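Local atomic coordinates of lactate utilization protein C (Deinococcus radiodurans, PDB entry 2G40), a protein that may function in L-lactate utilization, as a homodimeric member of the LutC/YkgG family. Residues A70-S75 against Q219-G224; K85-A90 against F161-V166; A135-G140 against I171-R176. One frame throughout, in Å; residues are numbered along the deposited sequence.

How the contacts relate
Contacts 1 and 2 both hold the six-stranded parallel sheet, and their centres lie about 10 Å apart. Contact 1 joins edge strand 70-74 to strand 217-223 mainly by backbone hydrogen bonds and is partly exposed. Contact 2 is buried and wholly apolar in its side-chain packing, setting the end of helix 79-87 on strand 161-167, the next strand in the sheet. Contact 3, with its centre about 22 Å from that of contact 2 and on the opposite side of the chain's centre, belongs to the smaller mixed sheet and mixes strand pairing with polar bonds at a helix start near the second subunit. Val166 bridges the two sheets, packing on Ala135 and Ile171.

Contact 1 (A70-S75 against Q219-G224); sequences AYTHVS and QVIVVG
His73 and Val222 meet where two parallel strands pair in register, through Val220 N to Ala70 O, Val222 N to Thr72 O, Val74 N to Val222 O and Gly224 N to Val74 O. Chi1 (-172°) sets His73 CG beside the carbonyl carbon. Val222 CG1 lies over one face of the ring, offset toward its rim and 3.8 Å from the centroid, a CH-pi contact. His73 NE2 donates to Gly224 O at 2.7 Å, nearly in the ring plane, tying down the C-terminal carboxylate, whose charge would probably favour a protonated ring. The other branch of Val222 serves Tyr71: CG2 lies 3.4 Å from Tyr71 CE2 and also touches the phenol oxygen, so the two methyls of one beta-branched residue serve different rings. On the opposite face of the sheet Gln219 bends at chi2 (80°) and leans its amide across toward strand 70-74, where OE1 packs against Ala70 CB and NE2 donates to Val220 O at 3.1 Å from above the carbonyl plane. Val220 O also accepts from Thr72 N. Val74 CG2 meets Ile221 CG2 at 3.7 Å. Helix 53-66 packs on Tyr71, Val220 and Val222, helix 79-87 on Val74, Gln219 and Ile221, and strand 161-167 flanks strand 217-223 on its other side.

Contact 2 (K85-A90 against F161-V166); sequences KALGNA and FHICVV
The Phe161 ring presents its edge to the end of helix 79-87: Ala86 O lies near the ring plane, 3.4 Å from Phe161 CE2, with Leu87 CA also at the rim. The slightly positive ring hydrogens suit a carbonyl oxygen there. One ring face is taken by Ile163 CG1 from the same strand, placed there by chi1 (-58°), 3.6 Å above the plane and shifted toward the rim. Arg217 makes a cation-pi contact with the same ring. Two residues apart on a strand, Phe161 and Ile163 point to the same side of the sheet and together form the surface that receives the helix. Chi2 of Ile163 (172°) extends CD1 toward the helix, where it lies 3.9 Å from Ala86 CB and 3.7 Å from Leu87 CD2, the leucine and isoleucine side chains crossing at about a right angle. Alanine suits a helix face pressed close to a strand, whereas the longer leucine reaches in from beside it. Just after the helix, Gly88, with positive phi (59°), is the second residue of a type II' turn from Leu87 to Ala90, a position that suits glycine. Strand 70-74, helix 79-87 and strand 92-94 follow in sequence and lead the chain across the parallel sheet, a beta-alpha-beta unit of a Rossmann-like alpha/beta fold, consistent with the family's clan.

Contact 3 (A135-G140 against I171-R176); sequences AISETG and IVQTVR
A short parallel strand pair running into a helix N-terminus joins Ala135-Thr139 to Ile171-Val175. Val172 N donates to Ala135 O at 2.8 Å, and Val172 O in turn accepts from Ser137 N at 2.8 Å. The pairing then gives way to a turn, where Glu138 N reaches Gln173 O at 3.0 Å. In one of two modelled conformers Glu138 places CG between its backbone N and carbonyl carbon (chi1 68°) and OE2 accepts from Val175 N at 2.7 Å through its anti side, 23° out of the carboxylate plane; the bond may not hold in the other conformer. A carboxylate suits a helix start, where the first backbone N-H groups have no acceptor within the helix. Thr174 is the N-cap; its hydroxyl caps a backbone N further into the first turn and also bonds Glu177. Ile136 packs alongside the same turn, CG2 lying 3.4 Å from Gln173 O and 4.2 Å from Val175 CG2, its beta-branched shape filling the corner. Ser137 OG hydrogen-bonds Gln59 of helix 53-66, and other residues of that helix pack on Ala135 and Ile171; strand 141-144 and Trp194 of strand 192-196 border Ile136, while Thr139 packs on Val186, and Val175 on Val179, of the second subunit.

Contact 1 (A70-S75 against Q219-G224)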
# COMPACT_ATOMS: atom_id res chain seq x y z
N ALA A 70 -2.37 -18.95 4.57
CA ALA A 70 -3.13 -20.11 4.13
C ALA A 70 -3.38 -19.99 2.64
O ALA A 70 -3.42 -18.89 2.09
CB ALA A 70 -4.43 -20.26 4.88
N TYR A 71 -3.48 -21.14 1.97
CA TYR A 71 -3.66 -21.18 0.53
C TYR A 71 -4.58 -22.33 0.14
O TYR A 71 -4.41 -23.46 0.61
CB TYR A 71 -2.30 -21.37 -0.16
CG TYR A 71 -2.37 -21.39 -1.68
CD1 TYR A 71 -2.65 -22.57 -2.37
CD2 TYR A 71 -2.09 -20.27 -2.42
CE1 TYR A 71 -2.70 -22.60 -3.75
CE2 TYR A 71 -2.15 -20.29 -3.81
CZ TYR A 71 -2.44 -21.47 -4.47
OH TYR A 71 -2.48 -21.50 -5.84
N THR A 72 -5.50 -22.06 -0.77
CA THR A 72 -6.35 -23.10 -1.34
C THR A 72 -6.67 -22.73 -2.76
O THR A 72 -6.79 -21.56 -3.08
CB THR A 72 -7.63 -23.32 -0.50
OG1 THR A 72 -8.31 -24.50 -0.96
CG2 THR A 72 -8.55 -22.13 -0.58
N HIS A 73 -6.78 -23.73 -3.62
CA HIS A 73 -7.18 -23.50 -5.00
C HIS A 73 -8.49 -24.27 -5.18
O HIS A 73 -8.56 -25.45 -4.92
CB HIS A 73 -6.12 -24.01 -5.97
CG HIS A 73 -6.38 -23.65 -7.41
ND1 HIS A 73 -5.46 -23.89 -8.41
CD2 HIS A 73 -7.44 -23.06 -8.02
CE1 HIS A 73 -5.95 -23.49 -9.57
NE2 HIS A 73 -7.15 -22.98 -9.36
N VAL A 74 -9.54 -23.55 -5.57
CA VAL A 74 -10.87 -24.13 -5.70
C VAL A 74 -11.48 -23.76 -7.05
O VAL A 74 -10.98 -22.88 -7.74
CB VAL A 74 -11.80 -23.65 -4.53
CG1 VAL A 74 -11.25 -24.08 -3.19
CG2 VAL A 74 -12.01 -22.13 -4.58
N SER A 75 -12.55 -24.45 -7.43
CA SER A 75 -13.37 -24.07 -8.58
C SER A 75 -14.26 -22.88 -8.22
O SER A 75 -14.49 -22.62 -7.05
CB SER A 75 -14.27 -25.22 -9.00
OG SER A 75 -15.23 -25.50 -7.97
N GLN A 219 -5.53 -15.50 4.20
CA GLN A 219 -5.99 -16.67 3.45
C GLN A 219 -6.05 -16.27 1.99
O GLN A 219 -6.77 -15.35 1.63
CB GLN A 219 -7.38 -17.10 3.90
CG GLN A 219 -8.06 -18.13 3.01
CD GLN A 219 -7.57 -19.54 3.26
OE1 GLN A 219 -7.71 -20.05 4.36
NE2 GLN A 219 -6.99 -20.17 2.24
N VAL A 220 -5.32 -16.98 1.16
CA VAL A 220 -5.39 -16.81 -0.26
C VAL A 220 -6.25 -17.93 -0.82
O VAL A 220 -6.06 -19.11 -0.51
CB VAL A 220 -3.97 -16.86 -0.93
CG1 VAL A 220 -4.09 -16.86 -2.44
CG2 VAL A 220 -3.09 -15.72 -0.42
N ILE A 221 -7.21 -17.54 -1.65
CA ILE A 221 -8.08 -18.45 -2.33
C ILE A 221 -7.89 -18.21 -3.81
O ILE A 221 -8.30 -17.18 -4.34
CB ILE A 221 -9.57 -18.28 -1.93
CG1 ILE A 221 -9.73 -18.45 -0.42
CG2 ILE A 221 -10.46 -19.29 -2.71
CD1 ILE A 221 -11.18 -18.37 0.05
N VAL A 222 -7.22 -19.15 -4.47
CA VAL A 222 -7.15 -19.11 -5.93
C VAL A 222 -8.37 -19.80 -6.49
O VAL A 222 -8.78 -20.84 -6.01
CB VAL A 222 -5.88 -19.77 -6.45
CG1 VAL A 222 -5.80 -19.67 -8.00
CG2 VAL A 222 -4.70 -19.13 -5.80
N VAL A 223 -8.98 -19.19 -7.52
CA VAL A 223 -10.17 -19.75 -8.08
C VAL A 223 -10.02 -19.94 -9.58
O VAL A 223 -9.53 -19.06 -10.29
CB VAL A 223 -11.45 -18.93 -7.70
CG1 VAL A 223 -11.30 -17.46 -7.95
CG2 VAL A 223 -12.68 -19.49 -8.42
N GLY A 224 -10.40 -21.13 -10.04
CA GLY A 224 -10.64 -21.36 -11.48
C GLY A 224 -9.54 -22.12 -12.20
O GLY A 224 -8.52 -22.50 -11.61
OXT GLY A 224 -9.65 -22.37 -13.41
O HOH W 1 -6.35 -22.99 2.97

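Contact 2 (K85-A90 against F161-V166)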
# COMPACT_ATOMS: atom_id res chain seq x y z
N LYS A 85 -15.62 -21.48 4.69
CA LYS A 85 -14.76 -22.36 5.44
C LYS A 85 -13.61 -21.56 6.09
O LYS A 85 -13.31 -21.75 7.26
CB LYS A 85 -14.23 -23.48 4.55
CG LYS A 85 -13.45 -24.52 5.28
CD LYS A 85 -13.05 -25.63 4.32
CE LYS A 85 -12.23 -26.70 5.01
NZ LYS A 85 -11.12 -26.10 5.81
N ALA A 86 -13.02 -20.64 5.34
CA ALA A 86 -11.93 -19.78 5.84
C ALA A 86 -12.32 -18.91 7.04
O ALA A 86 -11.51 -18.70 7.94
CB ALA A 86 -11.42 -18.89 4.72
N LEU A 87 -13.54 -18.39 7.03
CA LEU A 87 -14.07 -17.60 8.15
C LEU A 87 -14.35 -18.40 9.41
O LEU A 87 -14.29 -17.86 10.52
CB LEU A 87 -15.39 -16.95 7.75
CG LEU A 87 -15.24 -15.79 6.79
CD1 LEU A 87 -16.64 -15.46 6.29
CD2 LEU A 87 -14.61 -14.60 7.50
N GLY A 88 -14.71 -19.67 9.25
CA GLY A 88 -15.05 -20.51 10.40
C GLY A 88 -16.21 -19.95 11.18
O GLY A 88 -17.25 -19.61 10.61
N ASN A 89 -16.02 -19.80 12.49
CA ASN A 89 -17.08 -19.33 13.38
C ASN A 89 -16.97 -17.83 13.69
O ASN A 89 -17.81 -17.28 14.40
CB ASN A 89 -17.12 -20.18 14.67
CG ASN A 89 -15.75 -20.36 15.31
N ALA A 90 -15.95 -17.18 13.13
CA ALA A 90 -15.76 -15.74 13.23
C ALA A 90 -16.17 -15.14 11.89
O ALA A 90 -15.36 -15.03 10.99
CB ALA A 90 -14.30 -15.43 13.50
N PHE A 161 -7.44 -10.24 9.65
CA PHE A 161 -7.51 -11.43 8.84
C PHE A 161 -8.03 -11.02 7.48
O PHE A 161 -9.10 -10.44 7.39
CB PHE A 161 -8.46 -12.44 9.48
CG PHE A 161 -8.69 -13.72 8.68
CD1 PHE A 161 -7.74 -14.23 7.81
CD2 PHE A 161 -9.87 -14.42 8.86
CE1 PHE A 161 -7.98 -15.43 7.11
CE2 PHE A 161 -10.10 -15.61 8.17
CZ PHE A 161 -9.17 -16.11 7.31
N HIS A 162 -7.21 -11.25 6.45
CA HIS A 162 -7.52 -10.89 5.07
C HIS A 162 -7.73 -12.20 4.33
O HIS A 162 -6.89 -13.09 4.38
CB HIS A 162 -6.33 -10.11 4.49
CG HIS A 162 -6.52 -9.60 3.09
ND1 HIS A 162 -5.48 -9.05 2.38
CD2 HIS A 162 -7.60 -9.56 2.28
CE1 HIS A 162 -5.91 -8.69 1.18
NE2 HIS A 162 -7.19 -9.00 1.09
N ILE A 163 -8.89 -12.32 3.71
CA ILE A 163 -9.20 -13.37 2.76
C ILE A 163 -9.16 -12.74 1.37
O ILE A 163 -9.98 -11.88 1.05
CB ILE A 163 -10.58 -13.99 2.97
CG1 ILE A 163 -10.70 -14.56 4.39
CG2 ILE A 163 -10.81 -15.09 1.93
CD1 ILE A 163 -12.11 -15.02 4.77
N CYS A 164 -8.20 -13.17 0.57
CA CYS A 164 -7.97 -12.56 -0.72
C CYS A 164 -8.19 -13.57 -1.82
O CYS A 164 -7.51 -14.62 -1.88
CB CYS A 164 -6.54 -12.02 -0.76
SG CYS A 164 -6.19 -11.22 -2.29
N VAL A 165 -9.14 -13.27 -2.69
CA VAL A 165 -9.52 -14.19 -3.78
C VAL A 165 -8.75 -13.77 -5.02
O VAL A 165 -8.84 -12.63 -5.43
CB VAL A 165 -11.04 -14.17 -4.07
CG1 VAL A 165 -11.37 -14.99 -5.30
CG2 VAL A 165 -11.81 -14.67 -2.87
N VAL A 166 -8.01 -14.71 -5.59
CA VAL A 166 -7.14 -14.46 -6.73
C VAL A 166 -7.62 -15.37 -7.84
O VAL A 166 -7.60 -16.57 -7.69
CB VAL A 166 -5.69 -14.82 -6.37
CG1 VAL A 166 -4.78 -14.63 -7.60
CG2 VAL A 166 -5.22 -14.01 -5.16

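Contact 3 (A135-G140 against I171-R176)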
# COMPACT_ATOMS: atom_id res chain seq x y z
N ALA A 135 -1.47 -11.06 -9.21
CA ALA A 135 -0.56 -11.72 -8.29
C ALA A 135 0.64 -12.18 -9.07
O ALA A 135 0.54 -12.47 -10.25
CB ALA A 135 -1.21 -12.92 -7.62
N ILE A 136 1.78 -12.22 -8.39
CA ILE A 136 3.04 -12.59 -9.01
C ILE A 136 3.58 -13.84 -8.32
O ILE A 136 3.81 -13.87 -7.10
CB ILE A 136 4.05 -11.45 -8.90
CG1 ILE A 136 3.52 -10.18 -9.56
CG2 ILE A 136 5.36 -11.87 -9.53
CD1 ILE A 136 4.12 -8.94 -8.96
N SER A 137 3.79 -14.88 -9.12
CA SER A 137 4.20 -16.15 -8.58
C SER A 137 5.61 -16.13 -8.00
O SER A 137 5.84 -16.69 -6.94
CB SER A 137 4.06 -17.26 -9.61
OG SER A 137 5.05 -17.21 -10.63
N GLU A 138 6.54 -15.46 -8.68
CA GLU A 138 7.96 -15.55 -8.28
C GLU A 138 8.23 -15.03 -6.88
O GLU A 138 9.09 -15.55 -6.17
CB GLU A 138 8.89 -14.88 -9.31
CG GLU A 138 8.80 -13.37 -9.44
CD GLU A 138 9.86 -12.78 -10.37
OE1 GLU A 138 10.89 -13.45 -10.59
OE2 GLU A 138 9.68 -11.65 -10.86
N THR A 139 7.46 -14.02 -6.47
CA THR A 139 7.64 -13.39 -5.16
C THR A 139 6.45 -13.61 -4.24
O THR A 139 6.46 -13.13 -3.12
CB THR A 139 7.92 -11.89 -5.33
OG1 THR A 139 6.90 -11.29 -6.12
CG2 THR A 139 9.25 -11.69 -5.99
N GLY A 140 5.44 -14.35 -4.69
CA GLY A 140 4.25 -14.56 -3.86
C GLY A 140 3.61 -13.24 -3.51
O GLY A 140 3.25 -12.99 -2.35
N ILE A 171 -2.82 -14.50 -12.01
CA ILE A 171 -1.50 -14.84 -11.53
C ILE A 171 -0.53 -14.81 -12.71
O ILE A 171 -0.76 -15.48 -13.71
CB ILE A 171 -1.48 -16.23 -10.88
CG1 ILE A 171 -2.47 -16.28 -9.71
CG2 ILE A 171 -0.07 -16.57 -10.46
CD1 ILE A 171 -2.83 -17.71 -9.29
N VAL A 172 0.53 -14.02 -12.60
CA VAL A 172 1.57 -13.96 -13.62
C VAL A 172 2.85 -14.42 -12.98
O VAL A 172 2.94 -14.50 -11.75
CB VAL A 172 1.75 -12.52 -14.21
CG1 VAL A 172 0.45 -12.06 -14.83
CG2 VAL A 172 2.23 -11.53 -13.15
N GLN A 173 3.84 -14.73 -13.79
CA GLN A 173 5.07 -15.27 -13.26
C GLN A 173 5.96 -14.21 -12.65
O GLN A 173 6.45 -14.37 -11.52
CB GLN A 173 5.84 -16.02 -14.34
CG GLN A 173 7.19 -16.50 -13.87
CD GLN A 173 7.96 -17.20 -14.93
OE1 GLN A 173 7.43 -17.55 -15.99
NE2 GLN A 173 9.25 -17.42 -14.67
N THR A 174 6.21 -13.14 -13.39
CA THR A 174 7.27 -12.21 -13.05
C THR A 174 6.72 -10.87 -12.56
O THR A 174 5.61 -10.46 -12.92
CB THR A 174 8.15 -11.94 -14.28
OG1 THR A 174 7.34 -11.34 -15.31
CG2 THR A 174 8.78 -13.24 -14.79
N VAL A 175 7.54 -10.19 -11.77
CA VAL A 175 7.24 -8.83 -11.33
C VAL A 175 6.98 -7.90 -12.52
O VAL A 175 6.04 -7.13 -12.51
CB VAL A 175 8.37 -8.30 -10.42
CG1 VAL A 175 8.20 -6.82 -10.15
CG2 VAL A 175 8.40 -9.06 -9.10
N ARG A 176 7.81 -8.02 -13.56
CA ARG A 176 7.63 -7.26 -14.79
C ARG A 176 6.20 -7.36 -15.34
O ARG A 176 5.58 -6.35 -15.66
CB ARG A 176 8.63 -7.73 -15.84